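Local coordinates for type IV pilus secretin PilQ family protein (Vibrio cholerae, PDB 6W6M), which probably forms, as a ring of fourteen copies, the outer-membrane channel through which the type IV competence pilus passes, at residues 324-338 with 550-564. Sequence-based numbering, arbitrary orientation.
Sequences EARIVTVKEGNLEEL and RTYEQMGKSELLIFV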
loop_
_atom_site.group_PDB
_atom_site.type_symbol
_atom_site.label_atom_id
_atom_site.label_comp_id
_atom_site.label_asym_id
_atom_site.label_seq_id
_atom_site.Cartn_x
_atom_site.Cartn_y
_atom_site.Cartn_z
ATOM N N GLU A 324 3.303 -48.952 -24.652
ATOM C CA GLU A 324 4.233 -49.505 -23.681
ATOM C C GLU A 324 5.660 -49.007 -23.850
ATOM O O GLU A 324 6.299 -49.244 -24.866
ATOM C CB GLU A 324 4.220 -51.030 -23.727
ATOM C CG GLU A 324 5.121 -51.660 -22.682
ATOM C CD GLU A 324 5.068 -53.169 -22.698
ATOM O OE1 GLU A 324 4.354 -53.726 -23.554
ATOM O OE2 GLU A 324 5.743 -53.794 -21.855
ATOM N N ALA A 325 6.149 -48.320 -22.829
ATOM C CA ALA A 325 7.505 -47.791 -22.810
ATOM C C ALA A 325 8.440 -48.757 -22.097
ATOM O O ALA A 325 8.020 -49.588 -21.300
ATOM C CB ALA A 325 7.544 -46.414 -22.146
ATOM N N ARG A 326 9.730 -48.649 -22.398
ATOM C CA ARG A 326 10.712 -49.538 -21.787
ATOM C C ARG A 326 12.031 -48.811 -21.593
ATOM O O ARG A 326 12.643 -48.376 -22.565
ATOM C CB ARG A 326 10.926 -50.782 -22.642
ATOM C CG ARG A 326 11.471 -51.935 -21.879
ATOM C CD ARG A 326 11.951 -53.015 -22.796
ATOM N NE ARG A 326 12.226 -54.240 -22.059
ATOM C CZ ARG A 326 13.243 -55.050 -22.317
ATOM N NH1 ARG A 326 14.091 -54.756 -23.292
ATOM N NH2 ARG A 326 13.424 -56.144 -21.593
ATOM N N ILE A 327 12.481 -48.704 -20.349
ATOM C CA ILE A 327 13.707 -47.998 -20.009
ATOM C C ILE A 327 14.704 -49.021 -19.498
ATOM O O ILE A 327 14.404 -49.757 -18.551
ATOM C CB ILE A 327 13.461 -46.906 -18.958
ATOM C CG1 ILE A 327 12.579 -45.811 -19.541
ATOM C CG2 ILE A 327 14.765 -46.322 -18.480
ATOM C CD1 ILE A 327 12.078 -44.850 -18.532
ATOM N N VAL A 328 15.878 -49.077 -20.122
ATOM C CA VAL A 328 16.896 -50.065 -19.788
ATOM C C VAL A 328 18.206 -49.353 -19.480
ATOM O O VAL A 328 18.598 -48.429 -20.198
ATOM C CB VAL A 328 17.088 -51.077 -20.933
ATOM C CG1 VAL A 328 18.050 -52.147 -20.526
ATOM C CG2 VAL A 328 15.775 -51.691 -21.316
ATOM N N THR A 329 18.889 -49.782 -18.420
ATOM C CA THR A 329 20.205 -49.221 -18.140
ATOM C C THR A 329 21.178 -50.296 -17.673
ATOM O O THR A 329 20.801 -51.220 -16.951
ATOM C CB THR A 329 20.142 -48.100 -17.102
ATOM O OG1 THR A 329 21.419 -47.459 -17.031
ATOM C CG2 THR A 329 19.806 -48.632 -15.751
ATOM N N VAL A 330 22.436 -50.154 -18.093
ATOM C CA VAL A 330 23.501 -51.108 -17.801
ATOM C C VAL A 330 24.744 -50.352 -17.350
ATOM O O VAL A 330 25.117 -49.336 -17.942
ATOM C CB VAL A 330 23.817 -51.989 -19.031
ATOM C CG1 VAL A 330 24.999 -52.867 -18.768
ATOM C CG2 VAL A 330 22.627 -52.839 -19.403
ATOM N N LYS A 331 25.401 -50.859 -16.305
ATOM C CA LYS A 331 26.589 -50.206 -15.749
ATOM C C LYS A 331 27.688 -51.227 -15.505
ATOM O O LYS A 331 27.393 -52.353 -15.099
ATOM C CB LYS A 331 26.270 -49.498 -14.441
ATOM C CG LYS A 331 25.360 -48.326 -14.567
ATOM C CD LYS A 331 25.093 -47.719 -13.219
ATOM C CE LYS A 331 24.190 -46.511 -13.339
ATOM N NZ LYS A 331 23.881 -45.895 -12.021
ATOM N N GLU A 332 28.943 -50.822 -15.708
ATOM C CA GLU A 332 30.106 -51.630 -15.366
ATOM C C GLU A 332 31.232 -50.765 -14.823
ATOM O O GLU A 332 31.397 -49.610 -15.218
ATOM C CB GLU A 332 30.648 -52.393 -16.566
ATOM C CG GLU A 332 29.759 -53.460 -17.104
ATOM C CD GLU A 332 30.365 -54.095 -18.330
ATOM O OE1 GLU A 332 31.372 -53.550 -18.828
ATOM O OE2 GLU A 332 29.831 -55.121 -18.804
ATOM N N GLY A 333 32.048 -51.361 -13.957
ATOM C CA GLY A 333 33.179 -50.650 -13.382
ATOM C C GLY A 333 34.344 -51.513 -12.933
ATOM O O GLY A 333 34.137 -52.647 -12.507
ATOM N N ASN A 334 35.569 -50.988 -13.022
ATOM C CA ASN A 334 36.777 -51.693 -12.605
ATOM C C ASN A 334 37.750 -50.742 -11.926
ATOM O O ASN A 334 37.866 -49.579 -12.311
ATOM C CB ASN A 334 37.480 -52.343 -13.788
ATOM C CG ASN A 334 36.726 -53.524 -14.330
ATOM O OD1 ASN A 334 35.928 -54.134 -13.628
ATOM N ND2 ASN A 334 36.963 -53.850 -15.592
ATOM N N LEU A 335 38.489 -51.259 -10.945
ATOM C CA LEU A 335 39.444 -50.438 -10.197
ATOM C C LEU A 335 40.614 -51.296 -9.741
ATOM O O LEU A 335 40.412 -52.463 -9.392
ATOM C CB LEU A 335 38.753 -49.793 -9.007
ATOM C CG LEU A 335 39.511 -48.753 -8.200
ATOM C CD1 LEU A 335 38.564 -47.727 -7.677
ATOM C CD2 LEU A 335 40.202 -49.423 -7.055
ATOM N N GLU A 336 41.826 -50.725 -9.729
ATOM C CA GLU A 336 43.015 -51.422 -9.251
ATOM C C GLU A 336 44.061 -50.455 -8.703
ATOM O O GLU A 336 44.347 -49.420 -9.309
ATOM C CB GLU A 336 43.624 -52.245 -10.359
ATOM C CG GLU A 336 44.808 -53.049 -9.933
ATOM C CD GLU A 336 45.348 -53.885 -11.057
ATOM O OE1 GLU A 336 44.797 -53.787 -12.173
ATOM O OE2 GLU A 336 46.319 -54.637 -10.834
ATOM N N GLU A 337 44.656 -50.818 -7.569
ATOM C CA GLU A 337 45.668 -49.982 -6.929
ATOM C C GLU A 337 46.803 -50.785 -6.284
ATOM O O GLU A 337 46.569 -51.800 -5.640
ATOM C CB GLU A 337 45.009 -49.085 -5.884
ATOM C CG GLU A 337 45.912 -47.993 -5.343
ATOM C CD GLU A 337 45.215 -47.123 -4.318
ATOM O OE1 GLU A 337 44.163 -47.548 -3.797
ATOM O OE2 GLU A 337 45.718 -46.016 -4.031
ATOM N N LEU A 338 48.033 -50.310 -6.463
ATOM C CA LEU A 338 49.229 -50.939 -5.909
ATOM C C LEU A 338 50.073 -49.927 -5.140
ATOM O O LEU A 338 50.287 -48.811 -5.606
ATOM C CB LEU A 338 50.093 -51.550 -7.012
ATOM C CG LEU A 338 49.589 -52.717 -7.853
ATOM C CD1 LEU A 338 50.559 -53.030 -8.951
ATOM C CD2 LEU A 338 49.335 -53.946 -7.032
ATOM N N ARG A 550 53.615 -45.858 -6.571
ATOM C CA ARG A 550 52.221 -46.237 -6.395
ATOM C C ARG A 550 51.487 -45.992 -7.698
ATOM O O ARG A 550 51.698 -44.965 -8.349
ATOM C CB ARG A 550 51.554 -45.460 -5.266
ATOM C CG ARG A 550 50.073 -45.714 -5.168
ATOM C CD ARG A 550 49.498 -45.136 -3.907
ATOM N NE ARG A 550 49.775 -43.714 -3.794
ATOM C CZ ARG A 550 49.627 -43.012 -2.682
ATOM N NH1 ARG A 550 49.209 -43.600 -1.575
ATOM N NH2 ARG A 550 49.903 -41.722 -2.676
ATOM N N THR A 551 50.637 -46.941 -8.070
ATOM C CA THR A 551 49.929 -46.969 -9.339
ATOM C C THR A 551 48.431 -47.128 -9.103
ATOM O O THR A 551 48.000 -47.937 -8.276
ATOM C CB THR A 551 50.458 -48.112 -10.209
ATOM O OG1 THR A 551 50.284 -49.356 -9.527
ATOM C CG2 THR A 551 51.914 -47.922 -10.550
ATOM N N TYR A 552 47.640 -46.354 -9.847
ATOM C CA TYR A 552 46.190 -46.331 -9.697
ATOM C C TYR A 552 45.549 -46.369 -11.072
ATOM O O TYR A 552 46.019 -45.685 -11.982
ATOM C CB TYR A 552 45.762 -45.076 -8.942
ATOM C CG TYR A 552 44.276 -44.898 -8.809
ATOM C CD1 TYR A 552 43.544 -45.632 -7.888
ATOM C CD2 TYR A 552 43.597 -44.013 -9.619
ATOM C CE1 TYR A 552 42.191 -45.476 -7.769
ATOM C CE2 TYR A 552 42.243 -43.855 -9.512
ATOM C CZ TYR A 552 41.544 -44.586 -8.585
ATOM O OH TYR A 552 40.187 -44.423 -8.478
ATOM N N GLU A 553 44.486 -47.151 -11.230
ATOM C CA GLU A 553 43.817 -47.255 -12.519
ATOM C C GLU A 553 42.335 -47.550 -12.356
ATOM O O GLU A 553 41.949 -48.424 -11.576
ATOM C CB GLU A 553 44.455 -48.327 -13.364
ATOM C CG GLU A 553 43.860 -48.433 -14.724
ATOM C CD GLU A 553 44.545 -49.476 -15.561
ATOM O OE1 GLU A 553 45.467 -50.136 -15.039
ATOM O OE2 GLU A 553 44.171 -49.633 -16.742
ATOM N N GLN A 554 41.500 -46.841 -13.115
ATOM C CA GLN A 554 40.059 -46.972 -12.959
ATOM C C GLN A 554 39.363 -46.851 -14.306
ATOM O O GLN A 554 39.855 -46.182 -15.211
ATOM C CB GLN A 554 39.526 -45.918 -11.999
ATOM C CG GLN A 554 38.083 -46.074 -11.678
ATOM C CD GLN A 554 37.650 -45.125 -10.609
ATOM O OE1 GLN A 554 38.466 -44.404 -10.040
ATOM N NE2 GLN A 554 36.354 -45.094 -10.337
ATOM N N MET A 555 38.269 -47.593 -14.512
ATOM C CA MET A 555 37.499 -47.546 -15.757
ATOM C C MET A 555 35.998 -47.735 -15.504
ATOM O O MET A 555 35.606 -48.594 -14.720
ATOM C CB MET A 555 37.997 -48.614 -16.732
ATOM C CG MET A 555 37.189 -48.701 -18.016
ATOM S SD MET A 555 37.800 -49.915 -19.197
ATOM C CE MET A 555 37.315 -51.446 -18.405
ATOM N N GLY A 556 35.160 -46.935 -16.164
ATOM C CA GLY A 556 33.716 -47.032 -16.005
ATOM C C GLY A 556 33.000 -46.970 -17.333
ATOM O O GLY A 556 33.493 -46.378 -18.295
ATOM N N LYS A 557 31.815 -47.577 -17.381
ATOM C CA LYS A 557 31.019 -47.576 -18.601
ATOM C C LYS A 557 29.536 -47.636 -18.270
ATOM O O LYS A 557 29.125 -48.387 -17.384
ATOM C CB LYS A 557 31.392 -48.748 -19.498
ATOM C CG LYS A 557 30.368 -49.039 -20.547
ATOM C CD LYS A 557 30.804 -50.154 -21.455
ATOM C CE LYS A 557 31.942 -49.716 -22.333
ATOM N NZ LYS A 557 32.198 -50.714 -23.394
ATOM N N SER A 558 28.732 -46.865 -19.000
ATOM C CA SER A 558 27.307 -46.781 -18.709
ATOM C C SER A 558 26.511 -46.646 -19.996
ATOM O O SER A 558 26.981 -46.059 -20.972
ATOM C CB SER A 558 27.006 -45.602 -17.787
ATOM O OG SER A 558 25.624 -45.500 -17.548
ATOM N N GLU A 559 25.288 -47.172 -19.985
ATOM C CA GLU A 559 24.455 -47.118 -21.178
ATOM C C GLU A 559 22.978 -47.102 -20.817
ATOM O O GLU A 559 22.536 -47.880 -19.972
ATOM C CB GLU A 559 24.752 -48.302 -22.084
ATOM C CG GLU A 559 23.996 -48.292 -23.365
ATOM C CD GLU A 559 24.370 -49.458 -24.230
ATOM O OE1 GLU A 559 25.198 -50.275 -23.776
ATOM O OE2 GLU A 559 23.843 -49.567 -25.357
ATOM N N LEU A 560 22.238 -46.191 -21.450
ATOM C CA LEU A 560 20.781 -46.045 -21.205
ATOM C C LEU A 560 20.051 -46.046 -22.550
ATOM O O LEU A 560 20.564 -45.435 -23.501
ATOM C CB LEU A 560 20.536 -44.738 -20.447
ATOM C CG LEU A 560 19.138 -44.141 -20.604
ATOM C CD1 LEU A 560 18.186 -44.717 -19.571
ATOM C CD2 LEU A 560 19.181 -42.626 -20.503
ATOM N N LEU A 561 18.910 -46.732 -22.614
ATOM C CA LEU A 561 18.094 -46.809 -23.822
ATOM C C LEU A 561 16.615 -46.705 -23.481
ATOM O O LEU A 561 16.174 -47.185 -22.433
ATOM C CB LEU A 561 18.331 -48.112 -24.585
ATOM C CG LEU A 561 19.714 -48.348 -25.186
ATOM C CD1 LEU A 561 19.794 -49.725 -25.760
ATOM C CD2 LEU A 561 20.011 -47.334 -26.258
ATOM N N ILE A 562 15.840 -46.094 -24.382
ATOM C CA ILE A 562 14.393 -45.974 -24.210
ATOM C C ILE A 562 13.681 -46.481 -25.460
ATOM O O ILE A 562 13.969 -46.025 -26.567
ATOM C CB ILE A 562 13.984 -44.523 -23.899
ATOM C CG1 ILE A 562 14.537 -44.102 -22.538
ATOM C CG2 ILE A 562 12.484 -44.387 -23.905
ATOM C CD1 ILE A 562 14.428 -42.650 -22.243
ATOM N N PHE A 563 12.757 -47.425 -25.283
ATOM C CA PHE A 563 11.959 -48.013 -26.353
ATOM C C PHE A 563 10.485 -47.680 -26.166
ATOM O O PHE A 563 10.027 -47.419 -25.056
ATOM C CB PHE A 563 12.073 -49.542 -26.399
ATOM C CG PHE A 563 13.461 -50.057 -26.533
ATOM C CD1 PHE A 563 14.242 -50.274 -25.420
ATOM C CD2 PHE A 563 13.975 -50.371 -27.767
ATOM C CE1 PHE A 563 15.515 -50.763 -25.540
ATOM C CE2 PHE A 563 15.248 -50.859 -27.889
ATOM C CZ PHE A 563 16.017 -51.055 -26.772
ATOM N N VAL A 564 9.725 -47.756 -27.259
ATOM C CA VAL A 564 8.275 -47.619 -27.202
ATOM C C VAL A 564 7.658 -48.510 -28.266
ATOM O O VAL A 564 8.236 -48.723 -29.332
ATOM C CB VAL A 564 7.823 -46.148 -27.361
ATOM C CG1 VAL A 564 8.203 -45.595 -28.702
ATOM C CG2 VAL A 564 6.343 -46.034 -27.164
#
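I327 packs against both I562 and L560 on one face of a long antiparallel strand pair in the secretin β-barrel. The axes of 324-338 and 550-564 lie 166° apart, and backbone N-H···O bonds from R326–F563 to L338–T551 join every second pair. I327 runs alongside both partners, all pointing the same way: its CG1 lies 4.0 Å from I562 CG1, and its CG2 reaches L560 CD1 at 3.9 Å. I506 and Q504 of strand 496-513 touch I562 and L560 from outside the pair. On the reverse face, V328 CG2 meets the F563 ring at its edge, 4.3 Å from CE1.

Farther along, G333 faces G556, so the I327 face carries no side chain at that pair. Beyond it, L335 slants across Y552 and Q554, with CD1 3.8 Å from Y552 OH. E337 CG approaches the edge of the same ring. Running extended, E337 lies beside R550, its carboxylate inclined to the guanidinium plane; the R550 guanidinium instead bonds A383 O and forms a salt bridge with D533.

T329 adds a side-chain bond to the backbone pattern. The first torsion of T329 (chi1 -171°) places OG1 beside its own carbonyl carbon, and from there OG1 donates to E559 O at 3.2 Å from 44° above the carbonyl plane, while V330 N reaches that same oxygen in the plane at 3.0 Å.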